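Local coordinates for alpha-rhamnosidase (Dictyoglomus thermophilum, PDB 6I60), which probably hydrolyses terminal non-reducing alpha-L-rhamnose residues from alpha-L-rhamnosides, at residues Gly466-Ser471 with Val833-Arg838; Lys782-Lys787 with Asp827-Arg832. All coordinates share one frame; numbering follows the deposited sequence.

Contact 1 of 2, residues Gly466-Ser471 with Val833-Arg838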
# COMPACT_ATOMS: atom_id res chain seq x y z
N GLY A 466 9.14 -4.10 8.30
CA GLY A 466 9.85 -3.60 9.47
C GLY A 466 9.08 -3.87 10.74
O GLY A 466 7.85 -3.90 10.76
N GLU A 467 9.83 -4.06 11.82
CA GLU A 467 9.29 -4.15 13.17
C GLU A 467 9.68 -2.90 13.96
O GLU A 467 10.64 -2.20 13.61
CB GLU A 467 9.80 -5.40 13.90
CG GLU A 467 9.47 -6.71 13.21
CD GLU A 467 10.32 -7.87 13.72
OE1 GLU A 467 11.44 -7.62 14.20
OE2 GLU A 467 9.85 -9.03 13.64
N PHE A 468 8.93 -2.63 15.02
CA PHE A 468 9.27 -1.54 15.92
C PHE A 468 8.66 -1.81 17.29
O PHE A 468 7.49 -2.19 17.39
CB PHE A 468 8.77 -0.19 15.40
CG PHE A 468 8.88 0.92 16.40
CD1 PHE A 468 10.11 1.49 16.69
CD2 PHE A 468 7.76 1.38 17.07
CE1 PHE A 468 10.22 2.51 17.62
CE2 PHE A 468 7.87 2.40 18.00
CZ PHE A 468 9.10 2.96 18.27
N ILE A 469 9.45 -1.60 18.34
CA ILE A 469 8.99 -1.74 19.71
C ILE A 469 9.67 -0.68 20.56
O ILE A 469 10.83 -0.31 20.33
CB ILE A 469 9.24 -3.16 20.28
CG1 ILE A 469 8.45 -3.37 21.58
CG2 ILE A 469 10.73 -3.42 20.47
CD1 ILE A 469 8.26 -4.83 21.95
N CYS A 470 8.94 -0.17 21.54
CA CYS A 470 9.39 0.94 22.36
C CYS A 470 9.32 0.56 23.83
O CYS A 470 8.63 -0.39 24.22
CB CYS A 470 8.53 2.20 22.11
SG CYS A 470 9.40 3.75 22.31
N SER A 471 10.05 1.32 24.65
CA SER A 471 9.88 1.23 26.10
C SER A 471 8.58 1.88 26.55
O SER A 471 8.08 1.55 27.63
CB SER A 471 11.08 1.86 26.81
OG SER A 471 10.70 2.46 28.03
N VAL A 833 13.43 8.47 14.18
CA VAL A 833 13.89 9.32 15.29
C VAL A 833 13.97 8.53 16.60
O VAL A 833 15.04 8.42 17.19
CB VAL A 833 13.00 10.57 15.43
CG1 VAL A 833 13.32 11.30 16.73
CG2 VAL A 833 13.19 11.49 14.24
N ILE A 834 12.84 7.99 17.06
CA ILE A 834 12.83 7.28 18.34
C ILE A 834 13.75 6.07 18.28
O ILE A 834 14.67 5.92 19.09
CB ILE A 834 11.39 6.87 18.72
CG1 ILE A 834 10.58 8.11 19.11
CG2 ILE A 834 11.40 5.85 19.85
CD1 ILE A 834 9.24 7.79 19.72
N ALA A 835 13.51 5.18 17.31
CA ALA A 835 14.45 4.09 17.06
C ALA A 835 15.76 4.64 16.50
O ALA A 835 16.84 4.43 17.07
CB ALA A 835 13.83 3.07 16.11
N GLY A 836 15.69 5.34 15.37
CA GLY A 836 16.82 6.08 14.86
C GLY A 836 17.50 5.51 13.64
O GLY A 836 18.73 5.58 13.53
N VAL A 837 16.73 4.96 12.70
CA VAL A 837 17.27 4.44 11.45
C VAL A 837 16.60 5.18 10.30
O VAL A 837 15.37 5.09 10.13
CB VAL A 837 17.10 2.92 11.33
CG1 VAL A 837 15.68 2.49 11.68
CG2 VAL A 837 17.49 2.45 9.93
N ARG A 838 17.39 5.91 9.52
CA ARG A 838 16.89 6.68 8.40
C ARG A 838 17.77 6.45 7.18
O ARG A 838 18.90 5.97 7.29
CB ARG A 838 16.83 8.19 8.70
CG ARG A 838 16.84 8.53 10.18
CD ARG A 838 16.59 10.02 10.40
NE ARG A 838 17.54 10.85 9.66
CZ ARG A 838 18.50 11.56 10.23
NH1 ARG A 838 18.66 11.55 11.54
NH2 ARG A 838 19.32 12.29 9.47
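Buried and apolar, this contact packs F468 and C470 of edge strand 466-470 against I834 and A835 in the last turn of helix 826-835. The strand borders an antiparallel sheet built mainly from C-terminal-domain strands, its E467 and I469 backbones bonded to R863 and K861 of strand 859-866. F468 carries CG anti to its own N (chi1 170°), sending the ring off the sheet toward the helix end. Both helix residues meet the ring at its edge, near its plane: A835 CB sits 4.0 Å from F468 CE1, and I834 CG2 lies 4.0 Å from F468 CZ, the F468 and I834 side chains crossing at about a right angle. The same CG2 of I834 reaches C470 SG, at 3.8 Å. H479 stacks edge-to-face with F468, and I475 touches both F468 and I834. Replacing F468 by alanine would probably open a gap beside A835 and leave I834 CG2 with C470 alone on the strand. The helix ends at A835; G836 follows with positive phi (108°), where a CB would come up against A835 O, and strand 837-841 begins. Such a seam fits family 78 rhamnosidases, where an (alpha/alpha)6 barrel passes into a C-terminal beta domain.

Contact 2 of 2, residues Lys782-Lys787 with Asp827-Arg832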
# COMPACT_ATOMS: atom_id res chain seq x y z
N LYS A 782 7.07 14.83 24.14
CA LYS A 782 6.01 15.21 25.08
C LYS A 782 4.67 15.38 24.37
O LYS A 782 3.62 15.19 25.00
CB LYS A 782 6.39 16.49 25.81
CG LYS A 782 7.30 16.28 27.02
CD LYS A 782 7.18 17.41 28.02
CE LYS A 782 5.82 17.41 28.70
NZ LYS A 782 5.91 17.76 30.15
N ILE A 783 4.69 15.73 23.09
CA ILE A 783 3.45 15.80 22.32
C ILE A 783 2.88 14.40 22.11
O ILE A 783 1.67 14.18 22.26
CB ILE A 783 3.70 16.52 20.98
CG1 ILE A 783 3.92 18.02 21.22
CG2 ILE A 783 2.54 16.30 20.03
CD1 ILE A 783 4.74 18.69 20.14
N VAL A 784 3.74 13.44 21.77
CA VAL A 784 3.28 12.08 21.50
C VAL A 784 2.76 11.42 22.77
O VAL A 784 1.74 10.72 22.75
CB VAL A 784 4.42 11.26 20.85
CG1 VAL A 784 4.28 9.79 21.17
CG2 VAL A 784 4.45 11.49 19.35
N ASN A 785 3.43 11.65 23.90
CA ASN A 785 3.07 11.02 25.17
C ASN A 785 1.78 11.58 25.77
O ASN A 785 1.40 11.16 26.87
CB ASN A 785 4.22 11.17 26.17
CG ASN A 785 4.25 10.05 27.20
OD1 ASN A 785 5.32 9.66 27.66
ND2 ASN A 785 3.08 9.54 27.57
N GLN A 786 1.10 12.50 25.10
CA GLN A 786 -0.13 13.07 25.64
C GLN A 786 -1.28 12.07 25.53
O GLN A 786 -1.42 11.37 24.52
CB GLN A 786 -0.49 14.36 24.91
CG GLN A 786 0.37 15.55 25.32
CD GLN A 786 0.47 15.70 26.83
OE1 GLN A 786 1.54 15.49 27.41
NE2 GLN A 786 -0.63 16.08 27.46
N LYS A 787 -2.10 12.01 26.58
CA LYS A 787 -3.28 11.16 26.61
C LYS A 787 -4.57 11.97 26.61
O LYS A 787 -5.65 11.40 26.77
CB LYS A 787 -3.24 10.24 27.83
CG LYS A 787 -2.60 8.89 27.56
CD LYS A 787 -2.55 8.05 28.83
CE LYS A 787 -1.12 7.80 29.28
NZ LYS A 787 -0.96 6.47 29.92
N ASP A 827 4.01 7.22 12.58
CA ASP A 827 4.73 5.96 12.68
C ASP A 827 6.08 6.03 11.99
O ASP A 827 7.02 5.33 12.40
CB ASP A 827 3.89 4.83 12.08
CG ASP A 827 4.17 3.50 12.75
OD1 ASP A 827 3.94 3.39 13.97
OD2 ASP A 827 4.61 2.56 12.05
N ALA A 828 6.22 6.87 10.97
CA ALA A 828 7.52 7.08 10.36
C ALA A 828 8.48 7.77 11.32
O ALA A 828 9.68 7.51 11.30
CB ALA A 828 7.38 7.90 9.07
N TRP A 829 7.95 8.66 12.18
CA TRP A 829 8.79 9.31 13.17
C TRP A 829 9.32 8.32 14.20
O TRP A 829 10.43 8.50 14.72
CB TRP A 829 8.01 10.43 13.86
CG TRP A 829 8.83 11.28 14.77
CD1 TRP A 829 9.81 12.16 14.41
CD2 TRP A 829 8.74 11.34 16.20
NE1 TRP A 829 10.34 12.76 15.53
CE2 TRP A 829 9.70 12.27 16.64
CE3 TRP A 829 7.95 10.69 17.15
CZ2 TRP A 829 9.89 12.57 17.99
CZ3 TRP A 829 8.14 10.99 18.49
CH2 TRP A 829 9.10 11.92 18.89
N PHE A 830 8.54 7.28 14.52
CA PHE A 830 9.00 6.28 15.48
C PHE A 830 10.21 5.52 14.95
O PHE A 830 11.12 5.17 15.71
CB PHE A 830 7.87 5.31 15.81
CG PHE A 830 6.67 5.96 16.44
CD1 PHE A 830 6.81 7.11 17.20
CD2 PHE A 830 5.41 5.41 16.28
CE1 PHE A 830 5.71 7.71 17.78
CE2 PHE A 830 4.30 6.00 16.86
CZ PHE A 830 4.45 7.15 17.61
N TYR A 831 10.24 5.25 13.64
CA TYR A 831 11.34 4.50 13.05
C TYR A 831 12.59 5.36 12.92
O TYR A 831 13.69 4.94 13.31
CB TYR A 831 10.93 3.96 11.68
CG TYR A 831 10.08 2.71 11.71
CD1 TYR A 831 8.70 2.79 11.79
CD2 TYR A 831 10.67 1.45 11.65
CE1 TYR A 831 7.92 1.65 11.81
CE2 TYR A 831 9.89 0.30 11.68
CZ TYR A 831 8.52 0.41 11.75
OH TYR A 831 7.75 -0.73 11.78
N ARG A 832 12.44 6.57 12.38
CA ARG A 832 13.60 7.38 11.99
C ARG A 832 14.21 8.14 13.16
O ARG A 832 15.41 8.44 13.13
CB ARG A 832 13.21 8.36 10.88
CG ARG A 832 12.53 7.73 9.68
CD ARG A 832 12.15 8.76 8.63
NE ARG A 832 12.03 10.11 9.19
CZ ARG A 832 12.80 11.14 8.86
NH1 ARG A 832 13.77 10.98 7.97
NH2 ARG A 832 12.61 12.32 9.43
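V784, in the last turn of helix 777-784, divides its two methyls between W829 and F830, successive aromatic residues of helix 826-835. Its first torsion sorts them: CG1, opposite the backbone N (chi1 152°), goes to F830, while CG2, opposite the carbonyl carbon, goes to W829. At the start of the aromatic segment, D827 turns to other neighbours, its OD1 hydrogen-bonded to H479 ND1 and its OD2 to N520 ND2. W829 comes next and extends its indole toward helix 777-784. Its CZ3, on the six-membered ring, meets V784 CG2 at 3.8 Å, and the two side chains meet at a slant. The polar end of the indole is occupied as well, for NE1 bonds to OG1 of T772. F830 leaves the helix across the line to V784 (chi1 -61°), yet its ring reaches far enough to bring CE1 to 4.2 Å from V784 CG1, with I475 touching both residues; CE1 also lies at the edge of the W829 ring, in its plane. Y831 and R832 turn away to N520 and D769. Between the two segments, then, cohesion comes from van der Waals contact and burial of hydrocarbon, while W829 NE1, the D827 carboxylate, Y831 OH and R832 NH2 have partners outside the two segments.

Overall arrangement
The two contacts lie about 10 Å apart, centre to centre, and share helix 826-835. In chain order come 466-471, 782-787, 827-832 and 833-838, so contact 2 falls within the long excursion that contact 1 closes. Within the helix the two segments follow on directly: A835 N lies 2.9 Å from F830 O and G836 N 2.9 Å from Y831 O, probable hydrogen bonds of a pi-type turn. Helix 473-488 packs against both contacts. Helix 826-835 thus packs on helix 777-784 through W829 and F830 and, at A835, on the sheet of strands 466-470 and 859-866, before the chain runs on into strand 837-841 of a second sheet.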